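Local coordinates for phosphate-specific transport system accessory protein PhoU homolog (Pseudomonas aeruginosa, PDB 4Q25), which probably takes part in regulating phosphate uptake, as a homodimeric accessory protein of the Pst transport system and a negative regulator of the Pho regulon, at residues 42-47 against 108-113; 131-136 against 196-201; 35-40 against 101-106; 178-181 against 186-189; 127-132 against 171-176. One frame throughout, in Å; residues are numbered along the deposited sequence.

Contact 1. Residues 42-47 against 108-113; sequences NALIDA and SKVARR
The flat group of a touching residue here, the guanidinium of Arg113, offers neither face nor edge to Leu44; the arginine touches the leucine through its CB, 4.3 Å from Leu44 CD1, while the guanidinium is carried off from the leucine. The join belongs to a helix bundle, in which helices 15-45 and 84-120 run in the same direction and pack through their apolar sides. Leu44 is the main contributor: with CG trans to the backbone N (chi1 -174°), it holds CD1 out toward the partner helix and meets Val110 CG1 at 4.1 Å. The two side chains cross at about a right angle, methyl against methyl, which suits branched aliphatic residues in a buried seam. Ala197 of helix 188-220 also packs on Leu44, and Ser200 on Val110, so a third helix closes over the pair. Arg113 suits its place because its aliphatic root can lie against leucine while its NH2 makes a weak hydrogen bond to Gln116. Just beyond Leu44 helix 15-45 ends in a Schellman motif, with Ala47, at positive phi (43°), as the C-prime residue; its amide N is bonded to Leu44 O at 3.2 Å.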
# COMPACT_ATOMS: atom_id res chain seq x y z
N ASN A 42 -18.50 -8.56 -6.00
CA ASN A 42 -19.70 -9.40 -6.09
C ASN A 42 -19.91 -10.18 -4.80
O ASN A 42 -21.04 -10.35 -4.36
CB ASN A 42 -19.61 -10.40 -7.26
CG ASN A 42 -19.69 -9.74 -8.64
OD1 ASN A 42 -19.97 -8.55 -8.79
ND2 ASN A 42 -19.45 -10.54 -9.67
N ALA A 43 -18.81 -10.64 -4.20
CA ALA A 43 -18.89 -11.39 -2.95
C ALA A 43 -19.50 -10.56 -1.86
O ALA A 43 -20.33 -11.04 -1.11
CB ALA A 43 -17.52 -11.86 -2.49
N LEU A 44 -19.06 -9.31 -1.74
CA LEU A 44 -19.58 -8.47 -0.66
C LEU A 44 -21.07 -8.22 -0.89
O LEU A 44 -21.89 -8.47 0.00
CB LEU A 44 -18.81 -7.16 -0.58
CG LEU A 44 -19.12 -6.22 0.59
CD1 LEU A 44 -17.92 -5.34 0.84
CD2 LEU A 44 -20.35 -5.35 0.35
N ILE A 45 -21.41 -7.79 -2.11
CA ILE A 45 -22.75 -7.41 -2.45
C ILE A 45 -23.71 -8.58 -2.32
O ILE A 45 -24.83 -8.41 -1.83
CB ILE A 45 -22.86 -6.87 -3.89
CG1 ILE A 45 -22.00 -5.64 -4.10
CG2 ILE A 45 -24.32 -6.54 -4.24
CD1 ILE A 45 -22.34 -4.46 -3.24
N ASP A 46 -23.26 -9.76 -2.76
CA ASP A 46 -24.09 -10.96 -2.80
C ASP A 46 -24.01 -11.76 -1.54
O ASP A 46 -24.58 -12.86 -1.50
CB ASP A 46 -23.68 -11.86 -3.97
CG ASP A 46 -23.97 -11.25 -5.30
OD1 ASP A 46 -24.68 -10.22 -5.34
OD2 ASP A 46 -23.51 -11.79 -6.33
N ALA A 47 -23.34 -11.23 -0.51
CA ALA A 47 -23.15 -11.97 0.73
C ALA A 47 -22.77 -13.41 0.46
O ALA A 47 -23.41 -14.34 1.00
CB ALA A 47 -24.40 -11.90 1.61
N SER A 108 -8.61 -8.74 -1.69
CA SER A 108 -8.67 -9.83 -0.75
C SER A 108 -9.18 -9.32 0.62
O SER A 108 -9.93 -10.04 1.29
CB SER A 108 -7.33 -10.58 -0.69
OG SER A 108 -7.34 -11.51 0.34
N LYS A 109 -8.82 -8.10 0.99
CA LYS A 109 -9.45 -7.45 2.14
C LYS A 109 -10.96 -7.21 1.98
O LYS A 109 -11.71 -7.37 2.94
CB LYS A 109 -8.78 -6.13 2.49
CG LYS A 109 -7.32 -6.26 2.88
CD LYS A 109 -6.76 -4.88 3.24
CE LYS A 109 -5.26 -4.80 3.06
NZ LYS A 109 -4.59 -5.94 3.73
N VAL A 110 -11.39 -6.84 0.76
CA VAL A 110 -12.82 -6.66 0.45
C VAL A 110 -13.52 -7.99 0.67
O VAL A 110 -14.54 -8.04 1.34
CB VAL A 110 -13.06 -6.13 -0.98
CG1 VAL A 110 -14.53 -6.12 -1.36
CG2 VAL A 110 -12.51 -4.73 -1.08
N ALA A 111 -12.92 -9.07 0.20
CA ALA A 111 -13.47 -10.39 0.39
C ALA A 111 -13.57 -10.75 1.86
O ALA A 111 -14.52 -11.42 2.26
CB ALA A 111 -12.70 -11.43 -0.37
N ARG A 112 -12.60 -10.33 2.68
CA ARG A 112 -12.76 -10.52 4.13
C ARG A 112 -13.95 -9.75 4.70
O ARG A 112 -14.65 -10.28 5.54
CB ARG A 112 -11.51 -10.17 4.91
CG ARG A 112 -10.40 -11.22 4.72
CD ARG A 112 -9.44 -11.26 5.90
NE ARG A 112 -8.52 -10.11 5.97
CZ ARG A 112 -8.62 -9.08 6.83
NH1 ARG A 112 -9.61 -8.99 7.71
NH2 ARG A 112 -7.70 -8.11 6.79
N ARG A 113 -14.15 -8.52 4.25
CA ARG A 113 -15.30 -7.75 4.70
C ARG A 113 -16.56 -8.45 4.28
O ARG A 113 -17.49 -8.46 5.01
CB ARG A 113 -15.33 -6.33 4.09
CG ARG A 113 -14.13 -5.47 4.38
CD ARG A 113 -13.74 -5.61 5.82
NE ARG A 113 -12.35 -5.25 5.97
CZ ARG A 113 -11.56 -5.70 6.93
NH1 ARG A 113 -10.30 -5.30 6.98
NH2 ARG A 113 -12.04 -6.55 7.86

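Contact 2. Residues 131-136 against 196-201; sequences RHIGSQ and WALRSL
Ile133 turns its two branches to different partners: at chi1 -68° CG2 stands trans to the backbone N, facing Leu201, while CG1 continues into a fully extended arm (chi2 -180°) that carries CD1 to Leu198. CG2 meets Leu201 CB at 3.9 Å, and CD1 meets Leu198 CD2, also at 3.9 Å. The isoleucine lies about perpendicular to Leu198 and oblique to Leu201, so one beta-branched residue fits between two leucines a helical turn apart. Helices 127-149 and 188-220 run nearly parallel here, their local axes 9.7 Å apart at 20°, as neighbours in the helix bundle of the second PhoU domain (130-215).

Gly134 lets the backbones come close. Its CA is 5.9 Å from Leu201 CA, and Leu201 CD1 rests directly on Gly134 CA at 3.7 Å, a methyl group against bare main chain. Val130, one turn earlier, packs on both leucines, and Tyr170 and Leu177 of helix 153-183 cover Leu198 further. On another side of helix 127-149, Gln136 NE2 sits 3.5 Å above the plane of the His132 ring, toward its rim, and both residues hydrogen-bond to the carboxylate of Glu169. At the start of 196-201, Trp196 makes a cation-pi contact with Arg199 of the second subunit.

No hydrogen bond joins the two segments. Their cohesion therefore comes from buried hydrocarbon and close fit, while polar groups around it bond to other helices: Glu169 on 153-183, Asn42 on 15-45 and Glu106 on 84-120.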
# COMPACT_ATOMS: atom_id res chain seq x y z
N ARG A 131 -20.94 -0.95 -4.73
CA ARG A 131 -21.09 -1.41 -6.11
C ARG A 131 -20.66 -0.35 -7.11
O ARG A 131 -20.00 -0.64 -8.08
CB ARG A 131 -22.53 -1.85 -6.38
CG ARG A 131 -22.88 -2.10 -7.84
CD ARG A 131 -22.11 -3.25 -8.43
NE ARG A 131 -22.67 -4.53 -8.02
CZ ARG A 131 -22.06 -5.70 -8.06
NH1 ARG A 131 -20.81 -5.81 -8.47
NH2 ARG A 131 -22.72 -6.77 -7.67
N HIS A 132 -21.05 0.89 -6.86
CA HIS A 132 -20.74 1.98 -7.76
C HIS A 132 -19.25 2.30 -7.84
O HIS A 132 -18.68 2.39 -8.94
CB HIS A 132 -21.50 3.23 -7.33
CG HIS A 132 -21.17 4.44 -8.12
ND1 HIS A 132 -21.18 4.43 -9.50
CD2 HIS A 132 -20.81 5.69 -7.75
CE1 HIS A 132 -20.84 5.63 -9.94
NE2 HIS A 132 -20.60 6.41 -8.90
N ILE A 133 -18.62 2.48 -6.69
CA ILE A 133 -17.18 2.74 -6.63
C ILE A 133 -16.39 1.53 -7.14
O ILE A 133 -15.42 1.65 -7.89
CB ILE A 133 -16.79 3.16 -5.20
CG1 ILE A 133 -17.41 4.52 -4.91
CG2 ILE A 133 -15.29 3.19 -5.03
CD1 ILE A 133 -17.13 5.09 -3.56
N GLY A 134 -16.85 0.34 -6.78
CA GLY A 134 -16.18 -0.88 -7.20
C GLY A 134 -16.16 -1.09 -8.70
O GLY A 134 -15.17 -1.60 -9.27
N SER A 135 -17.25 -0.73 -9.36
CA SER A 135 -17.34 -0.98 -10.80
C SER A 135 -16.49 0.04 -11.54
O SER A 135 -15.89 -0.26 -12.56
CB SER A 135 -18.78 -0.95 -11.29
OG SER A 135 -19.35 0.29 -11.00
N GLN A 136 -16.43 1.24 -10.99
CA GLN A 136 -15.60 2.28 -11.56
C GLN A 136 -14.12 1.95 -11.46
O GLN A 136 -13.37 2.02 -12.43
CB GLN A 136 -15.86 3.57 -10.84
CG GLN A 136 -17.17 4.24 -11.25
CD GLN A 136 -17.50 5.42 -10.36
OE1 GLN A 136 -17.93 6.45 -10.84
NE2 GLN A 136 -17.27 5.28 -9.07
N TRP A 196 -14.40 0.05 5.47
CA TRP A 196 -13.12 -0.55 5.17
C TRP A 196 -13.11 -1.06 3.72
O TRP A 196 -12.12 -0.92 3.03
CB TRP A 196 -12.78 -1.72 6.07
CG TRP A 196 -12.81 -1.53 7.60
CD1 TRP A 196 -13.07 -2.51 8.53
CD2 TRP A 196 -12.59 -0.34 8.33
NE1 TRP A 196 -12.99 -1.99 9.79
CE2 TRP A 196 -12.70 -0.66 9.69
CE3 TRP A 196 -12.30 0.98 7.98
CZ2 TRP A 196 -12.54 0.27 10.69
CZ3 TRP A 196 -12.14 1.91 8.97
CH2 TRP A 196 -12.26 1.56 10.31
N ALA A 197 -14.18 -1.70 3.29
CA ALA A 197 -14.26 -2.16 1.91
C ALA A 197 -14.14 -0.98 0.90
O ALA A 197 -13.36 -1.03 -0.04
CB ALA A 197 -15.53 -2.94 1.69
N LEU A 198 -14.89 0.08 1.13
CA LEU A 198 -14.78 1.31 0.31
C LEU A 198 -13.37 1.89 0.28
O LEU A 198 -12.91 2.33 -0.76
CB LEU A 198 -15.75 2.39 0.79
CG LEU A 198 -17.22 2.12 0.51
CD1 LEU A 198 -18.09 3.05 1.28
CD2 LEU A 198 -17.54 2.26 -0.96
N ARG A 199 -12.67 1.88 1.41
CA ARG A 199 -11.30 2.37 1.48
C ARG A 199 -10.36 1.51 0.63
O ARG A 199 -9.52 2.05 -0.11
CB ARG A 199 -10.84 2.45 2.94
CG ARG A 199 -9.38 2.78 3.15
CD ARG A 199 -9.12 4.25 2.86
NE ARG A 199 -7.72 4.51 2.51
CZ ARG A 199 -7.25 5.70 2.13
NH1 ARG A 199 -8.07 6.75 2.04
NH2 ARG A 199 -5.98 5.84 1.85
N SER A 200 -10.50 0.20 0.71
CA SER A 200 -9.82 -0.71 -0.21
C SER A 200 -10.18 -0.47 -1.70
O SER A 200 -9.33 -0.56 -2.58
CB SER A 200 -10.12 -2.18 0.16
OG SER A 200 -9.57 -2.55 1.43
N LEU A 201 -11.44 -0.22 -2.01
CA LEU A 201 -11.77 0.08 -3.41
C LEU A 201 -11.09 1.41 -3.88
O LEU A 201 -10.60 1.52 -4.98
CB LEU A 201 -13.29 0.11 -3.60
CG LEU A 201 -13.97 -1.26 -3.45
CD1 LEU A 201 -15.49 -1.13 -3.53
CD2 LEU A 201 -13.48 -2.24 -4.49

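Contact 3. Residues 35-40 against 101-106; sequences KQVNDA and ERIGDE
Two helical segments run side by side in the same direction, their backbones nearest at Gln36 and Gly104, whose CA atoms are 6.5 Å apart. Gln36 uses this closeness: its OE1 comes to 3.3 Å from Gly104 CA, laying the end of the amide against a backbone that carries no side chain. The glutamine's chi1 of -91° departs from a staggered value, and beyond CG the chain is extended, which carries the amide out to Gly104. Its other end, NE2, makes a weak hydrogen bond to the backbone O of Val55, so the buried amide spans two neighbours. Beside it the contact is plainly apolar, Val37 CG2 meeting Ile103 CG2 at 3.7 Å with the two side chains oblique to each other; Val141 and Ile204 lie over Ile103.

Charged residues stay out of the touching surface. Asp39, buried on another side of helix 15-45, is held at both oxygens: Lys35 NZ reaches the syn lone pair of OD2 at 2.7 Å, and Asn38 ND2 approaches OD1 at 3.0 Å from above the carboxylate plane. On the other helix Arg102 NE pairs with Glu101 OE1 at 2.8 Å.

The two helices of this bundle thus meet through hydrocarbon and an amide oxygen laid on a glycine, without a hydrogen bond between the segments, while Lys35-Asp39 and Arg102-Glu101 pair along their own helices and Glu106 turns to Ser200 of helix 188-220.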
# COMPACT_ATOMS: atom_id res chain seq x y z
N LYS A 35 -10.01 -9.78 -12.19
CA LYS A 35 -11.01 -10.76 -11.86
C LYS A 35 -11.16 -10.92 -10.35
O LYS A 35 -12.27 -11.18 -9.87
CB LYS A 35 -10.67 -12.08 -12.51
CG LYS A 35 -11.74 -13.12 -12.36
CD LYS A 35 -11.24 -14.46 -12.84
CE LYS A 35 -12.26 -15.56 -12.54
NZ LYS A 35 -12.55 -15.65 -11.08
N GLN A 36 -10.07 -10.77 -9.59
CA GLN A 36 -10.17 -10.74 -8.16
C GLN A 36 -11.03 -9.54 -7.68
O GLN A 36 -11.81 -9.64 -6.73
CB GLN A 36 -8.79 -10.70 -7.50
CG GLN A 36 -8.14 -12.04 -7.16
CD GLN A 36 -7.07 -11.87 -6.06
OE1 GLN A 36 -6.23 -10.99 -6.15
NE2 GLN A 36 -7.13 -12.68 -5.03
N VAL A 37 -10.84 -8.38 -8.29
CA VAL A 37 -11.60 -7.21 -7.91
C VAL A 37 -13.09 -7.44 -8.17
O VAL A 37 -13.91 -7.23 -7.26
CB VAL A 37 -11.13 -5.96 -8.65
CG1 VAL A 37 -12.06 -4.79 -8.43
CG2 VAL A 37 -9.75 -5.58 -8.18
N ASN A 38 -13.41 -7.88 -9.39
CA ASN A 38 -14.76 -8.27 -9.77
C ASN A 38 -15.41 -9.22 -8.76
O ASN A 38 -16.51 -8.96 -8.25
CB ASN A 38 -14.73 -8.93 -11.15
CG ASN A 38 -16.09 -9.42 -11.61
OD1 ASN A 38 -16.87 -8.67 -12.17
ND2 ASN A 38 -16.36 -10.69 -11.41
N ASP A 39 -14.74 -10.33 -8.46
CA ASP A 39 -15.27 -11.33 -7.55
C ASP A 39 -15.41 -10.83 -6.14
O ASP A 39 -16.35 -11.20 -5.45
CB ASP A 39 -14.41 -12.58 -7.57
CG ASP A 39 -14.37 -13.24 -8.93
OD1 ASP A 39 -15.27 -12.99 -9.75
OD2 ASP A 39 -13.41 -14.01 -9.18
N ALA A 40 -14.47 -10.03 -5.67
CA ALA A 40 -14.57 -9.50 -4.32
C ALA A 40 -15.78 -8.60 -4.17
O ALA A 40 -16.53 -8.72 -3.23
CB ALA A 40 -13.34 -8.71 -3.96
N GLU A 101 -0.07 -6.23 -7.40
CA GLU A 101 -0.07 -6.99 -6.19
C GLU A 101 -0.91 -6.29 -5.11
O GLU A 101 -1.71 -6.90 -4.43
CB GLU A 101 1.35 -7.23 -5.71
CG GLU A 101 1.48 -8.38 -4.73
CD GLU A 101 1.23 -7.95 -3.29
OE1 GLU A 101 1.32 -6.73 -2.98
OE2 GLU A 101 0.95 -8.85 -2.45
N ARG A 102 -0.71 -4.99 -4.94
CA ARG A 102 -1.46 -4.24 -3.94
C ARG A 102 -2.96 -4.19 -4.27
O ARG A 102 -3.77 -4.20 -3.38
CB ARG A 102 -0.93 -2.83 -3.78
CG ARG A 102 0.48 -2.73 -3.24
CD ARG A 102 0.60 -3.19 -1.81
NE ARG A 102 1.58 -4.29 -1.71
CZ ARG A 102 2.89 -4.13 -1.51
NH1 ARG A 102 3.40 -2.93 -1.36
NH2 ARG A 102 3.70 -5.18 -1.47
N ILE A 103 -3.31 -4.18 -5.56
CA ILE A 103 -4.71 -4.26 -5.95
C ILE A 103 -5.31 -5.61 -5.52
O ILE A 103 -6.43 -5.66 -5.03
CB ILE A 103 -4.87 -4.04 -7.45
CG1 ILE A 103 -4.62 -2.59 -7.78
CG2 ILE A 103 -6.25 -4.43 -7.93
CD1 ILE A 103 -4.44 -2.33 -9.28
N GLY A 104 -4.56 -6.70 -5.75
CA GLY A 104 -4.98 -8.05 -5.37
C GLY A 104 -5.11 -8.20 -3.86
O GLY A 104 -6.06 -8.83 -3.36
N ASP A 105 -4.18 -7.62 -3.12
CA ASP A 105 -4.29 -7.64 -1.69
C ASP A 105 -5.52 -6.85 -1.17
O ASP A 105 -6.20 -7.31 -0.27
CB ASP A 105 -3.03 -7.09 -1.03
CG ASP A 105 -3.07 -7.24 0.48
OD1 ASP A 105 -3.26 -8.38 1.01
OD2 ASP A 105 -2.95 -6.20 1.15
N GLU A 106 -5.81 -5.69 -1.76
CA GLU A 106 -6.99 -4.94 -1.37
C GLU A 106 -8.27 -5.71 -1.71
O GLU A 106 -9.21 -5.67 -0.96
CB GLU A 106 -7.02 -3.55 -2.02
CG GLU A 106 -5.90 -2.61 -1.59
CD GLU A 106 -5.94 -2.24 -0.12
OE1 GLU A 106 -4.89 -1.78 0.40
OE2 GLU A 106 -7.00 -2.40 0.55

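Contact 4. Residues 178-181 against 186-189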
# COMPACT_ATOMS: atom_id res chain seq x y z
N VAL A 178 -20.65 7.72 8.25
CA VAL A 178 -20.33 8.17 9.61
C VAL A 178 -21.59 8.78 10.29
O VAL A 178 -22.00 8.34 11.36
CB VAL A 178 -19.12 9.13 9.65
CG1 VAL A 178 -18.93 9.77 11.03
CG2 VAL A 178 -17.84 8.38 9.28
N THR A 179 -22.26 9.72 9.62
CA THR A 179 -23.43 10.38 10.23
C THR A 179 -24.50 9.33 10.50
O THR A 179 -25.19 9.39 11.53
CB THR A 179 -23.98 11.55 9.37
OG1 THR A 179 -24.40 11.06 8.10
CG2 THR A 179 -22.90 12.61 9.11
N TYR A 180 -24.60 8.33 9.63
CA TYR A 180 -25.54 7.25 9.89
C TYR A 180 -25.17 6.41 11.13
O TYR A 180 -26.05 6.05 11.91
CB TYR A 180 -25.73 6.33 8.70
CG TYR A 180 -26.74 5.28 9.02
CD1 TYR A 180 -28.09 5.50 8.82
CD2 TYR A 180 -26.35 4.08 9.58
CE1 TYR A 180 -29.03 4.53 9.13
CE2 TYR A 180 -27.28 3.13 9.92
CZ TYR A 180 -28.62 3.37 9.70
OH TYR A 180 -29.52 2.39 10.04
N MET A 181 -23.88 6.11 11.31
CA MET A 181 -23.42 5.39 12.51
C MET A 181 -23.83 6.11 13.80
O MET A 181 -24.13 5.47 14.80
CB MET A 181 -21.90 5.23 12.56
CG MET A 181 -21.41 4.13 11.65
SD MET A 181 -19.71 3.66 11.95
CE MET A 181 -18.86 5.12 11.34
N ARG A 186 -26.02 0.68 16.94
CA ARG A 186 -26.03 -0.78 16.82
C ARG A 186 -25.44 -1.27 15.49
O ARG A 186 -25.08 -2.43 15.34
CB ARG A 186 -27.46 -1.33 16.95
CG ARG A 186 -28.16 -1.07 18.30
CD ARG A 186 -29.39 -1.97 18.42
NE ARG A 186 -30.33 -1.55 19.47
CZ ARG A 186 -31.40 -0.77 19.28
NH1 ARG A 186 -31.71 -0.29 18.07
NH2 ARG A 186 -32.17 -0.47 20.32
N ALA A 187 -25.34 -0.40 14.50
CA ALA A 187 -24.91 -0.81 13.19
C ALA A 187 -23.43 -0.51 12.92
O ALA A 187 -22.94 -0.84 11.87
CB ALA A 187 -25.80 -0.17 12.14
N ILE A 188 -22.73 0.05 13.90
CA ILE A 188 -21.36 0.48 13.74
C ILE A 188 -20.41 -0.58 13.18
O ILE A 188 -19.64 -0.34 12.24
CB ILE A 188 -20.82 1.01 15.08
CG1 ILE A 188 -21.38 2.43 15.34
CG2 ILE A 188 -19.29 0.99 15.11
CD1 ILE A 188 -21.21 2.93 16.76
N SER A 189 -20.45 -1.76 13.75
CA SER A 189 -19.62 -2.86 13.31
C SER A 189 -19.89 -3.23 11.83
O SER A 189 -18.96 -3.51 11.05
CB SER A 189 -19.88 -4.04 14.22
OG SER A 189 -19.08 -5.13 13.88
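Met181 lies across Ile188, crossing it at about a right angle: its CB and its SD each lie 4.0 Å from Ile188 CG1. A bend at the sulfur (chi3 -70°) turns CE aside, so that the middle of the methionine, rather than its methyl end, rests on the isoleucine. The sulfur also lies 4.0 Å from Ile188 CA and so covers the first residue of helix 188-220. A long, unbranched and easily bent side chain suits this place, since it can follow the outline of the turn.

The second touch is made by Tyr180. Its chi1 of -178° swings the ring toward Ala187, whose CB lies at the ring edge, near the ring plane, 4.2 Å from CE2. Alanine is small enough to fit against the edge of the tyrosine ring where the 3-10 segment gives way to the new helix. Pro124, from the loop before helix 127-149, touches both residues.

The arrangement is an antiparallel helical hairpin: helix 153-183 ends, the chain reverses within a few residues, and helix 188-220 sets off back along it, with Met181 and Ile188 the nearest residues (CA to CA 5.5 Å). The hairpin also reaches the homodimer interface. Ile188 packs on Ile188 of the second subunit, and Met181 on Leu192 of that subunit.

With no hydrogen bond across them, the two segments hold together by apolar and weakly polar contacts: sulfur, aliphatic carbon and a ring edge. Sulfur and aliphatic carbon thus serve both the inside of the turn and the contact between subunits.

Contact 5. Residues 127-132 against 171-176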
# COMPACT_ATOMS: atom_id res chain seq x y z
N TYR A 127 -24.37 -0.32 0.26
CA TYR A 127 -24.18 -1.30 -0.79
C TYR A 127 -24.18 -0.69 -2.20
O TYR A 127 -23.40 -1.13 -3.09
CB TYR A 127 -25.22 -2.43 -0.67
CG TYR A 127 -24.96 -3.29 0.54
CD1 TYR A 127 -23.98 -4.28 0.51
CD2 TYR A 127 -25.66 -3.11 1.72
CE1 TYR A 127 -23.70 -5.05 1.61
CE2 TYR A 127 -25.40 -3.90 2.83
CZ TYR A 127 -24.41 -4.86 2.78
OH TYR A 127 -24.17 -5.65 3.89
N VAL A 128 -25.04 0.30 -2.42
CA VAL A 128 -25.09 0.93 -3.73
C VAL A 128 -23.79 1.65 -3.95
O VAL A 128 -23.25 1.61 -5.02
CB VAL A 128 -26.31 1.85 -3.94
CG1 VAL A 128 -26.32 3.03 -2.99
CG2 VAL A 128 -26.33 2.37 -5.37
N GLU A 129 -23.25 2.27 -2.90
CA GLU A 129 -21.96 2.96 -3.00
C GLU A 129 -20.77 2.01 -3.26
O GLU A 129 -19.87 2.33 -4.05
CB GLU A 129 -21.69 3.79 -1.76
CG GLU A 129 -22.67 4.95 -1.56
CD GLU A 129 -23.79 4.64 -0.58
OE1 GLU A 129 -24.21 3.46 -0.51
OE2 GLU A 129 -24.26 5.60 0.10
N VAL A 130 -20.75 0.89 -2.57
CA VAL A 130 -19.73 -0.12 -2.80
C VAL A 130 -19.77 -0.58 -4.25
O VAL A 130 -18.76 -0.63 -4.92
CB VAL A 130 -19.89 -1.35 -1.88
CG1 VAL A 130 -19.05 -2.51 -2.38
CG2 VAL A 130 -19.50 -1.00 -0.47
N ARG A 131 -20.94 -0.95 -4.73
CA ARG A 131 -21.09 -1.41 -6.11
C ARG A 131 -20.66 -0.35 -7.11
O ARG A 131 -20.00 -0.64 -8.08
CB ARG A 131 -22.53 -1.85 -6.38
CG ARG A 131 -22.88 -2.10 -7.84
CD ARG A 131 -22.11 -3.25 -8.43
NE ARG A 131 -22.67 -4.53 -8.02
CZ ARG A 131 -22.06 -5.70 -8.06
NH1 ARG A 131 -20.81 -5.81 -8.47
NH2 ARG A 131 -22.72 -6.77 -7.67
N HIS A 132 -21.05 0.89 -6.86
CA HIS A 132 -20.74 1.98 -7.76
C HIS A 132 -19.25 2.30 -7.84
O HIS A 132 -18.68 2.39 -8.94
CB HIS A 132 -21.50 3.23 -7.33
CG HIS A 132 -21.17 4.44 -8.12
ND1 HIS A 132 -21.18 4.43 -9.50
CD2 HIS A 132 -20.81 5.69 -7.75
CE1 HIS A 132 -20.84 5.63 -9.94
NE2 HIS A 132 -20.60 6.41 -8.90
N LYS A 171 -15.22 10.12 -0.22
CA LYS A 171 -15.39 11.04 0.92
C LYS A 171 -16.86 11.36 1.19
O LYS A 171 -17.23 11.52 2.35
CB LYS A 171 -14.58 12.33 0.72
CG LYS A 171 -13.07 12.10 0.76
CD LYS A 171 -12.27 13.39 0.62
CE LYS A 171 -10.83 13.16 1.03
NZ LYS A 171 -10.00 14.41 1.00
N THR A 172 -17.70 11.40 0.16
CA THR A 172 -19.13 11.68 0.36
C THR A 172 -19.83 10.43 0.90
O THR A 172 -20.78 10.54 1.70
CB THR A 172 -19.90 12.26 -0.89
OG1 THR A 172 -19.83 11.38 -2.02
CG2 THR A 172 -19.37 13.63 -1.33
N ALA A 173 -19.38 9.25 0.50
CA ALA A 173 -19.96 8.02 1.07
C ALA A 173 -19.55 7.88 2.51
O ALA A 173 -20.35 7.47 3.31
CB ALA A 173 -19.58 6.78 0.27
N LEU A 174 -18.32 8.25 2.85
CA LEU A 174 -17.87 8.26 4.23
C LEU A 174 -18.78 9.14 5.09
O LEU A 174 -19.11 8.75 6.22
CB LEU A 174 -16.43 8.78 4.35
CG LEU A 174 -15.71 8.97 5.69
CD1 LEU A 174 -15.53 7.62 6.42
CD2 LEU A 174 -14.37 9.67 5.61
N ARG A 175 -19.11 10.34 4.58
CA ARG A 175 -19.99 11.30 5.26
C ARG A 175 -21.30 10.63 5.57
O ARG A 175 -21.73 10.60 6.71
CB ARG A 175 -20.30 12.54 4.37
CG ARG A 175 -19.13 13.47 4.06
CD ARG A 175 -19.52 14.72 3.20
NE ARG A 175 -18.40 15.63 2.81
CZ ARG A 175 -18.49 16.69 1.99
NH1 ARG A 175 -19.65 17.05 1.44
NH2 ARG A 175 -17.41 17.42 1.73
N GLU A 176 -21.93 10.10 4.52
CA GLU A 176 -23.22 9.41 4.67
C GLU A 176 -23.14 8.36 5.79
O GLU A 176 -23.98 8.32 6.70
CB GLU A 176 -23.59 8.74 3.35
CG GLU A 176 -25.00 8.18 3.29
CD GLU A 176 -26.03 9.29 3.24
OE1 GLU A 176 -25.80 10.28 2.50
OE2 GLU A 176 -27.06 9.17 3.92
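This is a partly buried contact between antiparallel helices, 127-149 and 153-183, which follow each other in the bundle of the second PhoU domain (130-215) and form a helical hairpin; the site lies near the start of the first and well along the second. Its centre is Glu129 against Ala173, the residues whose CA atoms are closest, at 6.8 Å. The methyl of Ala173 meets the aliphatic part of the glutamate, CB to Glu129 CG 4.0 Å and CB to Glu129 CB 4.2 Å, so the acid offers its methylenes here. Alanine suits the inner side because it lets the helices approach, and Leu198 of helix 188-220 packs on the same methyl. Glutamate suits a partly exposed place, since its methylenes can be covered while its carboxylate stays at the edge of the contact. A chi2 of 98°, off the staggered values, bends Glu129 so that its acid end leans toward Glu176.

Glu176, exposed, comes from the other helix and crosses Glu129 at about a right angle, the two carboxylate planes turned 40° apart. Like charges would be expected to repel, and the nearest oxygens, Glu129 OE2 and Glu176 OE1, stay 5.5 Å apart. Arg125, in the loop before helix 127-149, touches Glu176. What Glu129 OE2 meets on the other helix is carbon: Glu176 CG, at 4.2 Å.

In the fold
From the N terminus, helix 15-45 supplies 35-40 and then 42-47, and helix 84-120 returns to meet them in the same order, so contacts 3 and 1 cross and bind these two helices at successive levels. Contacts 5 and 2 both open at the start of helix 127-149, sharing Arg131 and His132. Contact 5 closes first, on helix 153-183; contact 4 then closes the short turn into helix 188-220, nested inside the loop that contact 2 ends. The two PhoU domains are joined by packing such as Leu44 on Ala197 and by probable hydrogen bonds, Asn42 to Arg131 and Ser200 to Glu106, while contacts 2, 3 and 4 each reach the second subunit.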